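Local coordinates for protein SAS-6 (Leishmania major, PDB 4CKM) that probably helps build the hub of the cartwheel that templates centrioles and basal bodies, this chain being the protein's N-terminal domain, at residues L97-Y102 with V113-F118; V65-G70 with R77-R82; S150-L155 with S170-R175; E36-L41 with F118-V123; S134-S139 with V157-D162. All coordinates share one frame; numbering follows the deposited sequence.

Interaction 1: L97-Y102 with V113-F118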
# COMPACT_ATOMS: atom_id res chain seq x y z
N LEU A 97 2.81 -1.43 20.72
CA LEU A 97 2.83 -0.07 20.26
C LEU A 97 2.59 0.91 21.42
O LEU A 97 1.55 0.89 22.08
CB LEU A 97 1.79 0.08 19.17
CG LEU A 97 1.68 1.45 18.53
CD1 LEU A 97 3.00 1.97 17.95
CD2 LEU A 97 0.59 1.37 17.48
N LEU A 98 3.59 1.73 21.69
CA LEU A 98 3.49 2.73 22.78
C LEU A 98 2.87 4.03 22.26
O LEU A 98 3.20 4.48 21.16
CB LEU A 98 4.88 3.04 23.35
CG LEU A 98 5.79 1.89 23.82
CD1 LEU A 98 7.06 2.43 24.50
CD2 LEU A 98 5.05 0.99 24.78
N GLU A 99 1.99 4.63 23.04
CA GLU A 99 1.44 5.95 22.70
C GLU A 99 2.51 7.00 22.37
O GLU A 99 2.32 7.82 21.51
CB GLU A 99 0.57 6.44 23.83
CG GLU A 99 -0.07 7.78 23.54
CD GLU A 99 -1.33 7.99 24.34
OE1 GLU A 99 -1.47 7.42 25.44
OE2 GLU A 99 -2.21 8.75 23.86
N ASP A 100 3.65 6.93 23.05
CA ASP A 100 4.83 7.76 22.76
C ASP A 100 5.25 7.77 21.32
O ASP A 100 5.72 8.78 20.84
CB ASP A 100 6.05 7.23 23.52
CG ASP A 100 5.98 7.51 24.96
OD1 ASP A 100 5.02 8.20 25.38
OD2 ASP A 100 6.88 7.04 25.69
N ASP A 101 5.18 6.62 20.67
CA ASP A 101 5.59 6.52 19.29
C ASP A 101 4.43 6.64 18.30
O ASP A 101 4.62 6.47 17.11
CB ASP A 101 6.27 5.18 19.10
CG ASP A 101 7.42 5.00 20.03
OD1 ASP A 101 8.33 5.84 19.97
OD2 ASP A 101 7.41 4.05 20.84
N TYR A 102 3.22 6.92 18.78
CA TYR A 102 2.07 6.80 17.90
C TYR A 102 2.08 7.84 16.79
O TYR A 102 1.79 7.51 15.64
CB TYR A 102 0.75 6.88 18.64
CG TYR A 102 -0.43 6.63 17.70
CD1 TYR A 102 -0.59 5.40 17.07
CD2 TYR A 102 -1.37 7.64 17.43
CE1 TYR A 102 -1.66 5.16 16.23
CE2 TYR A 102 -2.43 7.40 16.58
CZ TYR A 102 -2.57 6.15 15.98
OH TYR A 102 -3.61 5.89 15.13
N VAL A 113 -7.19 7.82 12.58
CA VAL A 113 -7.63 7.60 13.95
C VAL A 113 -6.55 7.91 14.98
O VAL A 113 -5.35 7.86 14.67
CB VAL A 113 -8.10 6.15 14.15
CG1 VAL A 113 -9.36 5.92 13.35
CG2 VAL A 113 -7.02 5.15 13.77
N ASP A 114 -6.97 8.20 16.20
CA ASP A 114 -6.05 8.49 17.29
C ASP A 114 -5.69 7.18 18.00
O ASP A 114 -6.13 6.10 17.59
CB ASP A 114 -6.65 9.51 18.25
CG ASP A 114 -7.89 9.00 18.93
OD1 ASP A 114 -8.17 7.79 18.91
OD2 ASP A 114 -8.63 9.84 19.47
N PHE A 115 -4.90 7.28 19.07
CA PHE A 115 -4.37 6.09 19.70
C PHE A 115 -5.44 5.20 20.32
O PHE A 115 -5.31 3.99 20.31
CB PHE A 115 -3.36 6.48 20.76
CG PHE A 115 -2.58 5.32 21.28
CD1 PHE A 115 -1.61 4.73 20.51
CD2 PHE A 115 -2.81 4.84 22.53
CE1 PHE A 115 -0.87 3.67 20.98
CE2 PHE A 115 -2.08 3.78 23.01
CZ PHE A 115 -1.11 3.20 22.24
N HIS A 116 -6.49 5.80 20.85
CA HIS A 116 -7.63 5.04 21.37
C HIS A 116 -8.37 4.32 20.23
O HIS A 116 -8.78 3.15 20.38
CB HIS A 116 -8.60 5.98 22.11
CG HIS A 116 -9.83 5.30 22.62
ND1 HIS A 116 -9.88 4.65 23.84
CD2 HIS A 116 -11.07 5.17 22.07
CE1 HIS A 116 -11.09 4.13 24.02
NE2 HIS A 116 -11.83 4.44 22.96
N GLY A 117 -8.56 5.02 19.11
CA GLY A 117 -9.27 4.49 17.98
C GLY A 117 -8.51 3.39 17.27
O GLY A 117 -9.11 2.45 16.74
N PHE A 118 -7.18 3.46 17.30
CA PHE A 118 -6.38 2.56 16.48
C PHE A 118 -6.65 1.06 16.71
O PHE A 118 -6.90 0.33 15.76
CB PHE A 118 -4.89 2.85 16.58
CG PHE A 118 -4.07 1.82 15.91
CD1 PHE A 118 -4.06 1.73 14.53
CD2 PHE A 118 -3.38 0.87 16.65
CE1 PHE A 118 -3.34 0.74 13.88
CE2 PHE A 118 -2.64 -0.13 16.01
CZ PHE A 118 -2.62 -0.19 14.63
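Tyr102 and Phe115 form an offset edge-to-face pair, the edge of Phe115 toward the face of Tyr102, with ring centroids 5.4 Å apart and planes at 73°. Phe115 CD1 makes the approach, 3.6 Å from Tyr102 CG, and Phe115 CA lies over a face of the tyrosine as a CH-pi contact. The phenol is fixed at its far end, where Tyr102 OH donates to Val113 O at 2.7 Å from above the carbonyl plane. Phe115 has CG anti to its backbone N (chi1 -169°), and its ring is met on one face and at its edge: Glu99 CB stands over one face, 3.9 Å from the ring centroid, while Leu97 O meets the edge, 3.5 Å from Phe115 CZ. Leu97 CD2 also reaches Phe118 CE2 at 3.9 Å. Behind this first shell, Asp114 OD1 accepts from Gly117 N (2.8 Å), a capping bond in the turn leading into helix 117-130. The contact thus joins the end of strand 88-98 and the start of helix 102-109 to that helix. Phe115 rests on Val79 of strand 76-85, Phe118 meets Phe105 edge-to-face, and Val113 packs on Phe163 of the second subunit.

Interaction 2: V65-G70 with R77-R82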
# COMPACT_ATOMS: atom_id res chain seq x y z
N VAL A 65 -5.40 -9.04 20.68
CA VAL A 65 -5.17 -7.62 20.78
C VAL A 65 -5.55 -7.19 22.19
O VAL A 65 -6.67 -7.46 22.65
CB VAL A 65 -5.99 -6.81 19.75
CG1 VAL A 65 -5.76 -5.31 19.92
CG2 VAL A 65 -5.66 -7.21 18.32
N ARG A 66 -4.61 -6.55 22.88
CA ARG A 66 -4.81 -6.07 24.26
C ARG A 66 -4.27 -4.65 24.43
O ARG A 66 -3.23 -4.30 23.87
CB ARG A 66 -4.11 -7.00 25.24
CG ARG A 66 -4.36 -6.68 26.71
CD ARG A 66 -3.67 -7.68 27.64
NE ARG A 66 -2.21 -7.51 27.66
CZ ARG A 66 -1.31 -8.47 27.96
NH1 ARG A 66 -1.70 -9.72 28.24
NH2 ARG A 66 -0.01 -8.19 27.95
N THR A 67 -5.01 -3.83 25.19
CA THR A 67 -4.54 -2.51 25.62
C THR A 67 -4.12 -2.60 27.07
O THR A 67 -4.76 -3.29 27.85
CB THR A 67 -5.63 -1.43 25.52
OG1 THR A 67 -6.72 -1.76 26.39
CG2 THR A 67 -6.14 -1.30 24.10
N GLY A 68 -3.06 -1.89 27.42
CA GLY A 68 -2.62 -1.79 28.81
C GLY A 68 -1.65 -0.64 29.05
O GLY A 68 -1.75 0.43 28.43
N ARG A 69 -0.69 -0.89 29.94
CA ARG A 69 0.30 0.09 30.37
C ARG A 69 1.65 -0.51 30.30
O ARG A 69 1.80 -1.69 30.50
CB ARG A 69 0.08 0.49 31.82
CG ARG A 69 -1.23 1.18 32.09
CD ARG A 69 -1.26 2.55 31.47
NE ARG A 69 -2.38 3.31 31.98
CZ ARG A 69 -2.40 4.63 32.16
NH1 ARG A 69 -1.35 5.40 31.90
NH2 ARG A 69 -3.50 5.18 32.64
N GLY A 70 2.65 0.30 30.03
CA GLY A 70 4.01 -0.16 29.97
C GLY A 70 4.89 1.05 29.86
O GLY A 70 4.57 2.11 30.42
N ARG A 77 0.50 4.21 27.87
CA ARG A 77 -0.51 3.34 27.25
C ARG A 77 0.13 2.53 26.13
O ARG A 77 0.93 3.07 25.34
CB ARG A 77 -1.68 4.15 26.70
CG ARG A 77 -2.52 4.81 27.77
CD ARG A 77 -3.74 5.45 27.16
NE ARG A 77 -4.36 6.39 28.07
CZ ARG A 77 -5.07 6.07 29.16
NH1 ARG A 77 -5.30 4.80 29.50
NH2 ARG A 77 -5.56 7.05 29.92
N VAL A 78 -0.20 1.25 26.07
CA VAL A 78 0.28 0.37 24.99
C VAL A 78 -0.85 -0.39 24.30
O VAL A 78 -1.91 -0.66 24.89
CB VAL A 78 1.27 -0.71 25.49
CG1 VAL A 78 2.43 -0.08 26.22
CG2 VAL A 78 0.61 -1.69 26.43
N VAL A 79 -0.58 -0.78 23.07
CA VAL A 79 -1.42 -1.69 22.34
C VAL A 79 -0.57 -2.88 21.98
O VAL A 79 0.50 -2.74 21.38
CB VAL A 79 -1.93 -1.04 21.05
CG1 VAL A 79 -2.65 -2.05 20.18
CG2 VAL A 79 -2.85 0.12 21.39
N LEU A 80 -1.05 -4.06 22.36
CA LEU A 80 -0.36 -5.30 22.05
C LEU A 80 -1.18 -6.08 21.01
O LEU A 80 -2.39 -6.28 21.17
CB LEU A 80 -0.18 -6.13 23.31
CG LEU A 80 0.41 -7.51 23.06
CD1 LEU A 80 1.90 -7.44 22.75
CD2 LEU A 80 0.16 -8.43 24.24
N VAL A 81 -0.50 -6.51 19.95
CA VAL A 81 -1.05 -7.35 18.90
C VAL A 81 -0.15 -8.58 18.83
O VAL A 81 1.04 -8.48 18.49
CB VAL A 81 -1.03 -6.65 17.52
CG1 VAL A 81 -1.52 -7.57 16.41
CG2 VAL A 81 -1.90 -5.41 17.54
N ARG A 82 -0.74 -9.74 19.12
CA ARG A 82 -0.04 -10.99 19.16
C ARG A 82 -0.63 -12.00 18.16
O ARG A 82 -1.85 -12.15 18.01
CB ARG A 82 -0.13 -11.55 20.56
CG ARG A 82 0.52 -12.90 20.75
CD ARG A 82 0.14 -13.46 22.12
NE ARG A 82 0.90 -12.81 23.18
CZ ARG A 82 0.45 -12.55 24.40
NH1 ARG A 82 -0.79 -12.87 24.77
NH2 ARG A 82 1.27 -11.95 25.27
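Val65-Gly70 and Arg77-Arg82 run antiparallel, their short strand axes 4.4 Å apart at closest and at 135° to one another, a marked twist. Arg66 with Leu80 and Gly68 with Val78 are the hydrogen-bonded pairs, each closed by two backbone bonds: Leu80 N reaches Arg66 O at 2.7 Å, and Val78 N reaches Gly68 O at 2.9 Å. Val65 with Val81, Thr67 with Val79 and Arg69 with Arg77 are the non-hydrogen-bonded pairs, in which CA-H groups approach carbonyl oxygens, as Val65 CA does Leu80 O at 3.1 Å. The two strands are the arms of the beta hairpin 57-70 and 76-85 in the SAS-6 N-terminal head domain. One face of it carries Val65, Val79 and Val81, which pack on Val123, Pro119 and Leu122 of helix 117-130; within the hairpin Val65 CG2 lies 4.2 Å from Val81 CG2. On the other face, Arg66 has CG anti to its backbone N (chi1 -174°) and bends at chi3, and its guanidinium receives Leu80 CD2 over one face, 3.7 Å from Arg66 NH2. Beside it, Val78 CG2 packs 3.6 Å from Gly68 C, against bare backbone. At the far end of the valine face, Arg69 and Arg77 lie side by side and point the same way, their guanidinium planes 38° apart. Arg69 NH2 comes to 3.6 Å of Arg77 NH1, a proximity of like charges that is probably unfavourable; Arg69 NH1 is bonded to Val75 O in the hairpin's connection.

Interaction 3: S150-L155 with S170-R175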
# COMPACT_ATOMS: atom_id res chain seq x y z
N SER A 150 13.61 -16.89 12.09
CA SER A 150 13.04 -15.59 11.74
C SER A 150 12.80 -14.84 13.02
O SER A 150 12.21 -15.38 13.93
CB SER A 150 11.71 -15.76 11.01
OG SER A 150 11.94 -16.00 9.63
N ASN A 151 13.26 -13.60 13.09
CA ASN A 151 13.00 -12.79 14.28
C ASN A 151 11.79 -11.86 14.14
O ASN A 151 11.40 -11.19 15.09
CB ASN A 151 14.25 -11.99 14.65
CG ASN A 151 14.61 -10.95 13.61
OD1 ASN A 151 13.75 -10.40 12.93
ND2 ASN A 151 15.89 -10.69 13.48
N ARG A 152 11.19 -11.81 12.95
CA ARG A 152 10.08 -10.90 12.71
C ARG A 152 9.24 -11.35 11.53
O ARG A 152 9.71 -12.09 10.67
CB ARG A 152 10.60 -9.50 12.42
CG ARG A 152 11.36 -9.39 11.11
CD ARG A 152 11.81 -7.98 10.77
NE ARG A 152 12.36 -7.29 11.93
CZ ARG A 152 12.42 -5.96 12.07
NH1 ARG A 152 11.97 -5.13 11.12
NH2 ARG A 152 12.95 -5.45 13.18
N GLY A 153 8.00 -10.85 11.48
CA GLY A 153 7.22 -10.94 10.27
C GLY A 153 6.35 -9.74 10.07
O GLY A 153 6.12 -8.93 10.99
N THR A 154 5.88 -9.59 8.84
CA THR A 154 4.98 -8.51 8.50
C THR A 154 3.58 -9.05 8.24
O THR A 154 3.37 -9.85 7.31
CB THR A 154 5.50 -7.77 7.27
OG1 THR A 154 6.80 -7.27 7.55
CG2 THR A 154 4.58 -6.61 6.89
N LEU A 155 2.66 -8.62 9.08
CA LEU A 155 1.24 -8.90 8.93
C LEU A 155 0.60 -7.86 8.04
O LEU A 155 0.65 -6.67 8.35
CB LEU A 155 0.54 -8.83 10.30
CG LEU A 155 -0.97 -9.14 10.25
CD1 LEU A 155 -1.22 -10.59 9.90
CD2 LEU A 155 -1.64 -8.84 11.58
N SER A 170 0.07 -2.63 7.01
CA SER A 170 1.14 -3.58 7.34
C SER A 170 1.63 -3.27 8.73
O SER A 170 1.73 -2.09 9.08
CB SER A 170 2.34 -3.41 6.44
OG SER A 170 1.93 -3.29 5.13
N LEU A 171 1.98 -4.30 9.49
CA LEU A 171 2.49 -4.16 10.83
C LEU A 171 3.61 -5.15 10.98
O LEU A 171 3.50 -6.30 10.51
CB LEU A 171 1.42 -4.53 11.85
CG LEU A 171 0.16 -3.69 11.82
CD1 LEU A 171 -0.86 -4.29 12.77
CD2 LEU A 171 0.44 -2.24 12.17
N VAL A 172 4.68 -4.71 11.62
CA VAL A 172 5.82 -5.56 11.88
C VAL A 172 5.66 -6.13 13.25
O VAL A 172 5.40 -5.39 14.20
CB VAL A 172 7.16 -4.78 11.80
CG1 VAL A 172 8.33 -5.68 12.19
CG2 VAL A 172 7.35 -4.27 10.38
N LEU A 173 5.75 -7.44 13.34
CA LEU A 173 5.62 -8.15 14.61
C LEU A 173 6.90 -8.93 14.83
O LEU A 173 7.41 -9.55 13.91
CB LEU A 173 4.44 -9.11 14.57
CG LEU A 173 3.03 -8.58 14.77
CD1 LEU A 173 2.71 -7.45 13.82
CD2 LEU A 173 2.04 -9.70 14.57
N LEU A 174 7.42 -8.87 16.07
CA LEU A 174 8.71 -9.50 16.42
C LEU A 174 8.47 -10.79 17.15
O LEU A 174 7.58 -10.88 18.00
CB LEU A 174 9.50 -8.56 17.34
CG LEU A 174 9.60 -7.10 16.89
CD1 LEU A 174 10.29 -6.26 17.95
CD2 LEU A 174 10.33 -7.00 15.56
N ARG A 175 9.26 -11.81 16.83
CA ARG A 175 9.17 -13.06 17.58
C ARG A 175 9.77 -12.87 18.95
O ARG A 175 10.74 -12.15 19.09
CB ARG A 175 9.93 -14.19 16.86
CG ARG A 175 9.77 -15.56 17.55
CD ARG A 175 10.15 -16.75 16.66
NE ARG A 175 11.47 -16.56 16.06
CZ ARG A 175 12.64 -16.80 16.66
NH1 ARG A 175 12.69 -17.26 17.91
NH2 ARG A 175 13.78 -16.58 16.01
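The guanidinium groups of Arg175 and Arg152 meet the opposite segment in contrasting ways. Arg175 uses its edge: NE and NH2 both donate to Ser150 O, which lies close to the guanidinium plane. Arg175 NH2 is 2.9 Å from Ser150 O, while the 2.5 Å between Arg175 NE and Ser150 O is so short that its exact length is doubtful. Arg152 instead offers a face, over which Val172 CG1 sits, off-centre and 3.8 Å from Arg152 NH1. Its CG lies between the backbone N and the carbonyl carbon (chi1 67°), and the chain runs beside Leu174, pointing the same way, with Leu174 CD2 3.9 Å from Arg152 NH2. Further along this face Thr154 CG2 packs 3.9 Å from Ser170 CB. Beneath these side chains the backbones are antiparallel. Gly153 with Leu173 and Leu155 with Leu171 are the hydrogen-bonded pairs; Leu173 N to Gly153 O, 2.8 Å, is almost straight, at 176°. Arg175 N adds a bond to Asn151 O where strand 165-175 ends and just before strand 152-160 begins. The other face is apolar: Leu155 and Leu173 pack on Phe140, and Leu173 also on Phe93 and Leu95. The two strands, 152-160 and 165-175, follow each other in the chain as a beta hairpin of the SAS-6 head domain, whose face with Leu155, Leu171 and Leu173 packs into the hydrophobic interior.

Interaction 4: E36-L41 with F118-V123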
# COMPACT_ATOMS: atom_id res chain seq x y z
N GLU A 36 -7.48 -1.08 34.12
CA GLU A 36 -8.26 -1.42 32.90
C GLU A 36 -7.41 -2.04 31.75
O GLU A 36 -7.51 -1.59 30.61
CB GLU A 36 -9.02 -0.17 32.39
CG GLU A 36 -8.12 1.04 32.09
CD GLU A 36 -8.89 2.26 31.63
OE1 GLU A 36 -9.87 2.12 30.87
OE2 GLU A 36 -8.51 3.38 32.02
N PRO A 37 -6.59 -3.08 32.05
CA PRO A 37 -5.77 -3.67 30.97
C PRO A 37 -6.55 -4.69 30.14
O PRO A 37 -6.42 -5.89 30.38
CB PRO A 37 -4.63 -4.36 31.74
CG PRO A 37 -5.27 -4.78 33.02
CD PRO A 37 -6.40 -3.82 33.32
N GLN A 38 -7.34 -4.22 29.17
CA GLN A 38 -8.37 -5.06 28.58
C GLN A 38 -8.08 -5.74 27.23
O GLN A 38 -7.53 -5.16 26.30
CB GLN A 38 -9.70 -4.31 28.51
CG GLN A 38 -9.67 -2.99 27.78
CD GLN A 38 -11.06 -2.51 27.46
OE1 GLN A 38 -11.25 -1.44 26.87
NE2 GLN A 38 -12.06 -3.29 27.85
N THR A 39 -8.46 -7.01 27.17
CA THR A 39 -8.38 -7.79 25.95
C THR A 39 -9.53 -7.43 25.04
O THR A 39 -10.68 -7.54 25.43
CB THR A 39 -8.40 -9.28 26.28
OG1 THR A 39 -7.26 -9.58 27.10
CG2 THR A 39 -8.32 -10.10 25.02
N LEU A 40 -9.22 -6.94 23.84
CA LEU A 40 -10.25 -6.50 22.91
C LEU A 40 -10.57 -7.60 21.89
O LEU A 40 -11.57 -7.51 21.21
CB LEU A 40 -9.81 -5.25 22.16
CG LEU A 40 -9.49 -4.00 22.98
CD1 LEU A 40 -9.04 -2.88 22.05
CD2 LEU A 40 -10.69 -3.55 23.78
N LEU A 41 -9.70 -8.60 21.76
CA LEU A 41 -9.88 -9.63 20.76
C LEU A 41 -8.97 -10.76 21.05
O LEU A 41 -7.79 -10.57 21.27
CB LEU A 41 -9.57 -9.13 19.36
CG LEU A 41 -9.94 -10.16 18.28
CD1 LEU A 41 -11.45 -10.26 18.11
CD2 LEU A 41 -9.29 -9.83 16.94
N PHE A 118 -7.18 3.46 17.30
CA PHE A 118 -6.38 2.56 16.48
C PHE A 118 -6.65 1.06 16.71
O PHE A 118 -6.90 0.33 15.76
CB PHE A 118 -4.89 2.85 16.58
CG PHE A 118 -4.07 1.82 15.91
CD1 PHE A 118 -4.06 1.73 14.53
CD2 PHE A 118 -3.38 0.87 16.65
CE1 PHE A 118 -3.34 0.74 13.88
CE2 PHE A 118 -2.64 -0.13 16.01
CZ PHE A 118 -2.62 -0.19 14.63
N PRO A 119 -6.57 0.59 17.97
CA PRO A 119 -6.84 -0.82 18.22
C PRO A 119 -8.28 -1.21 17.95
O PRO A 119 -8.52 -2.33 17.54
CB PRO A 119 -6.49 -1.00 19.70
CG PRO A 119 -6.61 0.37 20.29
CD PRO A 119 -6.19 1.31 19.20
N ARG A 120 -9.22 -0.31 18.15
CA ARG A 120 -10.61 -0.61 17.80
C ARG A 120 -10.82 -0.86 16.30
O ARG A 120 -11.54 -1.78 15.90
CB ARG A 120 -11.53 0.53 18.25
CG ARG A 120 -12.03 0.40 19.68
CD ARG A 120 -11.28 1.24 20.69
NE ARG A 120 -11.49 0.76 22.06
CZ ARG A 120 -10.63 0.90 23.07
NH1 ARG A 120 -9.47 1.53 22.90
NH2 ARG A 120 -10.93 0.40 24.26
N TYR A 121 -10.18 -0.03 15.49
CA TYR A 121 -10.24 -0.14 14.05
C TYR A 121 -9.63 -1.47 13.62
O TYR A 121 -10.18 -2.20 12.81
CB TYR A 121 -9.52 1.07 13.42
CG TYR A 121 -8.82 0.86 12.09
CD1 TYR A 121 -9.53 0.51 10.94
CD2 TYR A 121 -7.42 1.06 11.96
CE1 TYR A 121 -8.89 0.35 9.71
CE2 TYR A 121 -6.77 0.89 10.74
CZ TYR A 121 -7.51 0.54 9.62
OH TYR A 121 -6.92 0.37 8.41
N LEU A 122 -8.51 -1.79 14.21
CA LEU A 122 -7.80 -2.99 13.85
C LEU A 122 -8.66 -4.19 14.19
O LEU A 122 -8.82 -5.11 13.39
CB LEU A 122 -6.49 -3.04 14.62
CG LEU A 122 -5.49 -4.09 14.17
CD1 LEU A 122 -5.06 -3.83 12.73
CD2 LEU A 122 -4.31 -4.05 15.11
N VAL A 123 -9.23 -4.16 15.39
CA VAL A 123 -10.08 -5.24 15.86
C VAL A 123 -11.34 -5.44 14.97
O VAL A 123 -11.72 -6.57 14.69
CB VAL A 123 -10.44 -5.02 17.35
CG1 VAL A 123 -11.62 -5.87 17.80
CG2 VAL A 123 -9.23 -5.33 18.21
O HOH W 1 -8.78 -0.37 25.77
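Leu40 and Leu41 press on Val123 in the close-packed part of this contact. Val123 CG2 serves both, lying 4.0 Å from Leu40 CB and 4.0 Å from Leu41 CB, while Val123 CG1 reaches the backbone at Leu40 O, 3.8 Å away. One helical turn earlier, Leu40 CD1 touches Pro119 CB at 3.9 Å. The same leucine methyl lies over the centre of the Arg120 guanidinium, roofing one of its faces, and here the contact changes character. Arg120 bends at chi2 (100°, placing CD), and its guanidinium ends near segment 36-41 although its CB starts away from it. Gln38 OE1 is near the edge of the guanidinium, but the angle is too poor for a direct hydrogen bond. A water bridges them instead, donating to Gln38 OE1 (2.9 Å) and accepting from Arg120 NH2 (2.7 Å); Arg120 NH1 is bonded to His116 O. This exposed side is therefore the looser one, next to a poorly ordered N-terminal end. Leu40 and Leu41 both face Val65, a classic beta bulge that sets two successive leucines toward the helix. The start of strand 39-50 thus packs against helix 117-130, part of the helix-on-sheet packing of the SAS-6 head.

Interaction 5: S134-S139 with V157-D162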
# COMPACT_ATOMS: atom_id res chain seq x y z
N SER A 134 -15.93 -10.76 5.87
CA SER A 134 -15.12 -9.64 5.34
C SER A 134 -14.60 -9.87 3.94
O SER A 134 -14.25 -10.98 3.55
CB SER A 134 -13.91 -9.37 6.25
OG SER A 134 -13.13 -8.29 5.77
N ALA A 135 -14.48 -8.78 3.21
CA ALA A 135 -13.82 -8.76 1.92
C ALA A 135 -12.27 -8.75 1.99
O ALA A 135 -11.61 -8.61 0.97
CB ALA A 135 -14.29 -7.52 1.17
N TYR A 136 -11.70 -8.87 3.19
CA TYR A 136 -10.29 -8.68 3.40
C TYR A 136 -9.65 -9.99 3.73
O TYR A 136 -10.30 -10.89 4.21
CB TYR A 136 -10.03 -7.69 4.55
CG TYR A 136 -10.47 -6.25 4.31
CD1 TYR A 136 -10.87 -5.81 3.05
CD2 TYR A 136 -10.46 -5.32 5.34
CE1 TYR A 136 -11.26 -4.49 2.84
CE2 TYR A 136 -10.85 -4.00 5.14
CZ TYR A 136 -11.24 -3.60 3.88
OH TYR A 136 -11.63 -2.29 3.67
N GLU A 137 -8.34 -10.07 3.51
CA GLU A 137 -7.54 -11.26 3.81
C GLU A 137 -6.33 -10.87 4.65
O GLU A 137 -5.96 -9.71 4.68
CB GLU A 137 -6.96 -11.86 2.52
CG GLU A 137 -7.97 -12.48 1.60
CD GLU A 137 -7.34 -12.96 0.28
OE1 GLU A 137 -6.19 -12.58 -0.05
OE2 GLU A 137 -8.02 -13.70 -0.44
N LEU A 138 -5.70 -11.87 5.25
CA LEU A 138 -4.47 -11.66 6.01
C LEU A 138 -3.30 -12.46 5.44
O LEU A 138 -3.44 -13.64 5.05
CB LEU A 138 -4.65 -12.07 7.46
CG LEU A 138 -5.69 -11.29 8.24
CD1 LEU A 138 -5.95 -11.96 9.59
CD2 LEU A 138 -5.23 -9.85 8.42
N SER A 139 -2.14 -11.82 5.45
CA SER A 139 -0.89 -12.41 5.02
C SER A 139 0.13 -12.14 6.12
O SER A 139 0.07 -11.09 6.76
CB SER A 139 -0.44 -11.76 3.73
OG SER A 139 0.81 -12.31 3.36
N VAL A 157 -3.00 -6.66 5.92
CA VAL A 157 -4.43 -6.76 5.69
C VAL A 157 -4.66 -6.34 4.26
O VAL A 157 -4.36 -5.20 3.89
CB VAL A 157 -5.24 -5.84 6.62
CG1 VAL A 157 -6.72 -5.94 6.32
CG2 VAL A 157 -5.00 -6.19 8.08
N LEU A 158 -5.18 -7.27 3.47
CA LEU A 158 -5.28 -7.13 2.02
C LEU A 158 -6.72 -7.17 1.55
O LEU A 158 -7.57 -7.84 2.14
CB LEU A 158 -4.52 -8.28 1.34
CG LEU A 158 -3.06 -8.41 1.78
CD1 LEU A 158 -2.44 -9.65 1.15
CD2 LEU A 158 -2.28 -7.13 1.42
N GLU A 159 -6.98 -6.43 0.48
CA GLU A 159 -8.28 -6.45 -0.18
C GLU A 159 -8.02 -6.68 -1.65
O GLU A 159 -7.22 -5.97 -2.25
CB GLU A 159 -8.97 -5.10 -0.03
CG GLU A 159 -10.30 -5.00 -0.78
CD GLU A 159 -10.84 -3.58 -0.89
OE1 GLU A 159 -10.15 -2.61 -0.52
OE2 GLU A 159 -11.98 -3.42 -1.36
N THR A 160 -8.67 -7.67 -2.22
CA THR A 160 -8.53 -7.92 -3.64
C THR A 160 -9.69 -7.25 -4.37
O THR A 160 -10.82 -7.53 -4.09
CB THR A 160 -8.46 -9.43 -3.93
OG1 THR A 160 -7.18 -9.93 -3.48
CG2 THR A 160 -8.53 -9.69 -5.42
N THR A 161 -9.38 -6.30 -5.25
CA THR A 161 -10.38 -5.64 -6.05
C THR A 161 -10.42 -6.36 -7.38
O THR A 161 -9.75 -7.38 -7.54
CB THR A 161 -10.03 -4.16 -6.27
OG1 THR A 161 -8.82 -4.06 -7.03
CG2 THR A 161 -9.83 -3.45 -4.92
N ASP A 162 -11.19 -5.83 -8.33
CA ASP A 162 -11.23 -6.39 -9.67
C ASP A 162 -9.91 -6.17 -10.38
O ASP A 162 -9.63 -6.80 -11.38
CB ASP A 162 -12.35 -5.74 -10.51
CG ASP A 162 -13.75 -6.22 -10.14
OD1 ASP A 162 -13.91 -7.40 -9.73
OD2 ASP A 162 -14.70 -5.43 -10.28
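Tyr136 sets its CG anti to the carbonyl carbon (chi1 -66°), whereas Glu159 keeps CG anti to the backbone N (chi1 176°) with an extended chain beyond, and the two side chains cross obliquely. Glu159 CB and CG come nearest the ring, at Tyr136 CD1 and CE1, with Glu159 CB 3.7 Å from Tyr136 CD1; the ring and carboxylate planes stand 54° apart. The acid end has another partner, Glu159 OE1 bonding to His168 NE2. At the ring's other ortho carbon, Val157 CG1 lies 3.9 Å from Tyr136 CD2. The second valine methyl goes to the next neighbour on this face, Val157 CG2 meeting Leu138 CD2 at 3.7 Å where the two side chains run side by side. On the reverse face, Leu158 CD1 packs 3.9 Å from Ser139 CB. Glu137 and Leu158 form the hydrogen-bonded antiparallel pair: Glu137 N gives to Leu158 O at 2.7 Å, and Leu158 N to Glu137 O at 2.8 Å. Ser134 OG accepts from Tyr136 N (3.0 Å), an ST turn just ahead of the pairing. The segments belong to the hairpin of strands 136-142 and 152-160. Tyr136 and Leu138 rest on Ile129 of helix 117-130, Leu138 bonds by its backbone to Ser48 of strand 39-50, Val157 packs on Ile169 of strand 165-175, and Thr160 touches Leu112 of the second subunit.

From the N terminus, interaction 4 closes the longest loop, bringing strand 39-50 to helix 117-130. Nested inside it are the hairpin of interaction 2 and then interaction 1, which returns the chain across helix 102-109 and shares Phe118 with interaction 4. Interactions 2 and 4 join where Val65 pairs with Leu40 and Leu41, and interactions 1 and 2 where Leu97 pairs with Val79. After the helix, interactions 5 and 3 cross: their segments alternate along the chain, and both use strand 152-160, which lies between 136-142 and 165-175. Leu171 on Leu122 links interaction 3 to interaction 4. Strand 136-142 also neighbours 39-50, and helix 117-130 packs on strands of this sheet.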